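Local coordinates for fiber protein (Human adenovirus 16, PDB 3CNC) that forms the trimeric knob of the adenovirus fiber, the part that probably attaches the virus to its host-cell receptor CD46, at residues Tyr76-Phe81 / Thr201-Leu206. Residues are numbered along the deposited sequence; the frame is centred on the assembly and turned at random.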
ATOM      1  N   TYR A  76       1.392  21.790  22.709  1.00 65.96           N
ATOM      2  CA  TYR A  76       2.526  20.880  22.794  1.00 65.96           C
ATOM      3  C   TYR A  76       2.753  20.138  21.482  1.00 65.96           C
ATOM      4  O   TYR A  76       3.846  20.205  20.911  1.00 65.96           O
ATOM      5  CB  TYR A  76       2.339  19.855  23.919  1.00 78.73           C
ATOM      6  CG  TYR A  76       3.454  18.829  23.945  1.00 78.73           C
ATOM      7  CD1 TYR A  76       3.216  17.504  23.587  1.00 78.73           C
ATOM      8  CD2 TYR A  76       4.761  19.197  24.274  1.00 78.73           C
ATOM      9  CE1 TYR A  76       4.249  16.570  23.555  1.00 78.73           C
ATOM     10  CE2 TYR A  76       5.800  18.272  24.244  1.00 78.73           C
ATOM     11  CZ  TYR A  76       5.536  16.961  23.884  1.00 78.73           C
ATOM     12  OH  TYR A  76       6.554  16.036  23.856  1.00 78.73           O
ATOM     13  N   THR A  77       1.729  19.427  21.009  1.00 58.03           N
ATOM     14  CA  THR A  77       1.856  18.673  19.766  1.00 58.03           C
ATOM     15  C   THR A  77       2.115  19.613  18.601  1.00 58.03           C
ATOM     16  O   THR A  77       2.936  19.318  17.729  1.00 58.03           O
ATOM     17  CB  THR A  77       0.579  17.831  19.427  1.00 50.99           C
ATOM     18  OG1 THR A  77      -0.508  18.702  19.072  1.00 50.99           O
ATOM     19  CG2 THR A  77       0.175  16.960  20.612  1.00 50.99           C
ATOM     20  N   ASN A  78       1.436  20.756  18.593  1.00 53.03           N
ATOM     21  CA  ASN A  78       1.595  21.691  17.490  1.00 53.03           C
ATOM     22  C   ASN A  78       2.863  22.533  17.550  1.00 53.03           C
ATOM     23  O   ASN A  78       3.050  23.464  16.773  1.00 53.03           O
ATOM     24  CB  ASN A  78       0.339  22.557  17.367  1.00 60.20           C
ATOM     25  CG  ASN A  78      -0.909  21.715  17.081  1.00 60.20           C
ATOM     26  OD1 ASN A  78      -0.825  20.670  16.429  1.00 60.20           O
ATOM     27  ND2 ASN A  78      -2.062  22.166  17.561  1.00 60.20           N
ATOM     28  N   THR A  79       3.756  22.167  18.455  1.00 78.68           N
ATOM     29  CA  THR A  79       5.015  22.875  18.602  1.00 78.68           C
ATOM     30  C   THR A  79       6.157  21.912  18.333  1.00 78.68           C
ATOM     31  O   THR A  79       7.258  22.325  17.962  1.00 78.68           O
ATOM     32  CB  THR A  79       5.158  23.441  20.021  1.00 83.16           C
ATOM     33  OG1 THR A  79       4.169  24.454  20.224  1.00 83.16           O
ATOM     34  CG2 THR A  79       6.536  24.040  20.223  1.00 83.16           C
ATOM     35  N   LEU A  80       5.875  20.625  18.512  1.00 58.46           N
ATOM     36  CA  LEU A  80       6.863  19.575  18.318  1.00 58.46           C
ATOM     37  C   LEU A  80       7.785  19.761  17.128  1.00 58.46           C
ATOM     38  O   LEU A  80       8.958  19.391  17.193  1.00 58.46           O
ATOM     39  CB  LEU A  80       6.170  18.218  18.197  1.00 66.55           C
ATOM     40  CG  LEU A  80       5.607  17.618  19.483  1.00 66.55           C
ATOM     41  CD1 LEU A  80       4.709  16.449  19.138  1.00 66.55           C
ATOM     42  CD2 LEU A  80       6.752  17.185  20.397  1.00 66.55           C
ATOM     43  N   PHE A  81       7.274  20.334  16.042  1.00 64.50           N
ATOM     44  CA  PHE A  81       8.092  20.506  14.849  1.00 64.50           C
ATOM     45  C   PHE A  81       8.904  21.787  14.736  1.00 64.50           C
ATOM     46  O   PHE A  81       9.239  22.231  13.634  1.00 64.50           O
ATOM     47  CB  PHE A  81       7.235  20.295  13.597  1.00 69.39           C
ATOM     48  CG  PHE A  81       6.923  18.841  13.314  1.00 69.39           C
ATOM     49  CD1 PHE A  81       6.133  18.484  12.230  1.00 69.39           C
ATOM     50  CD2 PHE A  81       7.438  17.829  14.122  1.00 69.39           C
ATOM     51  CE1 PHE A  81       5.861  17.146  11.957  1.00 69.39           C
ATOM     52  CE2 PHE A  81       7.167  16.487  13.854  1.00 69.39           C
ATOM     53  CZ  PHE A  81       6.379  16.147  12.769  1.00 69.39           C
ATOM     54  N   THR A 201       8.497  27.275  12.788  1.00 71.95           N
ATOM     55  CA  THR A 201       9.039  28.278  13.699  1.00 71.95           C
ATOM     56  C   THR A 201       7.881  28.775  14.556  1.00 71.95           C
ATOM     57  O   THR A 201       8.076  29.344  15.626  1.00 71.95           O
ATOM     58  CB  THR A 201       9.643  29.470  12.916  1.00 62.70           C
ATOM     59  OG1 THR A 201      11.001  29.178  12.573  1.00 62.70           O
ATOM     60  CG2 THR A 201       9.596  30.745  13.742  1.00 62.70           C
ATOM     61  N   THR A 202       6.669  28.539  14.067  1.00 76.53           N
ATOM     62  CA  THR A 202       5.459  28.957  14.754  1.00 76.53           C
ATOM     63  C   THR A 202       4.689  27.722  15.176  1.00 76.53           C
ATOM     64  O   THR A 202       5.033  26.610  14.790  1.00 76.53           O
ATOM     65  CB  THR A 202       4.559  29.767  13.815  1.00103.80           C
ATOM     66  OG1 THR A 202       5.364  30.674  13.054  1.00103.80           O
ATOM     67  CG2 THR A 202       3.524  30.556  14.609  1.00103.80           C
ATOM     68  N   GLU A 203       3.654  27.914  15.984  1.00 70.67           N
ATOM     69  CA  GLU A 203       2.823  26.797  16.394  1.00 70.67           C
ATOM     70  C   GLU A 203       1.926  26.507  15.184  1.00 70.67           C
ATOM     71  O   GLU A 203       1.081  27.325  14.818  1.00 70.67           O
ATOM     72  CB  GLU A 203       1.973  27.171  17.610  1.00 75.68           C
ATOM     73  CG  GLU A 203       0.915  26.140  17.950  1.00 75.68           C
ATOM     74  CD  GLU A 203      -0.007  26.579  19.074  1.00 75.68           C
ATOM     75  OE1 GLU A 203      -1.008  25.874  19.335  1.00 75.68           O
ATOM     76  OE2 GLU A 203       0.265  27.627  19.701  1.00 75.68           O
ATOM     77  N   VAL A 204       2.135  25.357  14.549  1.00 71.53           N
ATOM     78  CA  VAL A 204       1.351  24.964  13.376  1.00 71.53           C
ATOM     79  C   VAL A 204       0.774  23.573  13.611  1.00 71.53           C
ATOM     80  O   VAL A 204       1.460  22.702  14.142  1.00 71.53           O
ATOM     81  CB  VAL A 204       2.232  24.910  12.106  1.00 64.16           C
ATOM     82  CG1 VAL A 204       1.354  24.840  10.862  1.00 64.16           C
ATOM     83  CG2 VAL A 204       3.146  26.123  12.055  1.00 64.16           C
ATOM     84  N   THR A 205      -0.477  23.363  13.213  1.00 55.39           N
ATOM     85  CA  THR A 205      -1.110  22.059  13.401  1.00 55.39           C
ATOM     86  C   THR A 205      -0.308  20.905  12.802  1.00 55.39           C
ATOM     87  O   THR A 205      -0.018  20.882  11.607  1.00 55.39           O
ATOM     88  CB  THR A 205      -2.515  22.021  12.803  1.00 60.51           C
ATOM     89  OG1 THR A 205      -3.353  22.938  13.511  1.00 60.51           O
ATOM     90  CG2 THR A 205      -3.101  20.613  12.928  1.00 60.51           C
ATOM     91  N   LEU A 206       0.040  19.947  13.651  1.00 59.15           N
ATOM     92  CA  LEU A 206       0.817  18.781  13.240  1.00 59.15           C
ATOM     93  C   LEU A 206      -0.066  17.791  12.474  1.00 59.15           C
ATOM     94  O   LEU A 206      -1.031  17.250  13.013  1.00 59.15           O
ATOM     95  CB  LEU A 206       1.434  18.113  14.478  1.00 55.51           C
ATOM     96  CG  LEU A 206       2.021  16.707  14.362  1.00 55.51           C
ATOM     97  CD1 LEU A 206       3.087  16.674  13.298  1.00 55.51           C
ATOM     98  CD2 LEU A 206       2.605  16.294  15.701  1.00 55.51           C
TER
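Asn78 carries the polar half of this contact, gripping 201-206 at two points through its side chain and its own carbonyl. With CG beside the backbone N, the amide runs alongside the opposing backbone, and Asn78 OD1 accepts the N-H of Leu206 N at 3.0 Å. That bond is nearly straight, 166° at the hydrogen, although the donor stands above the carbonyl plane. The second grip is poorer: Val204 N lies 3.1 Å from Asn78 O, but the angle of 133° makes the bond weak. Glu203 CA also lies 3.4 Å from Asn78 O, a CA-H...O contact to the same oxygen. Glu203 sends its extended chain past Asn78, so that its CG packs 3.7 Å from Asn78 CB.

Leu206 supplies the apolar half. Its CG is anti to the backbone N (chi1 166°), which carries the two methyls in among the side chains of 76-81. Leu206 CD2 meets Leu80 CD1 at 4.0 Å, the two chains crossing obliquely, while the CD1 branch of Leu206 lies against the Phe81 ring, the Leu206 and Phe81 side chains crossing at about a right angle.

The contact joins two loops of the knob's antiparallel beta sandwich: 76-81 lies between strands 63-72 and 85-94, whereas the loop holding 201-206 links strands 185-194 and 211-216. Backbone hydrogen bonds between Leu206 and Gly72 and between Phe81 and Glu200 tie each loop further into the chain, and Tyr158 of strand 151-159 meets the Phe81 ring edge-to-face.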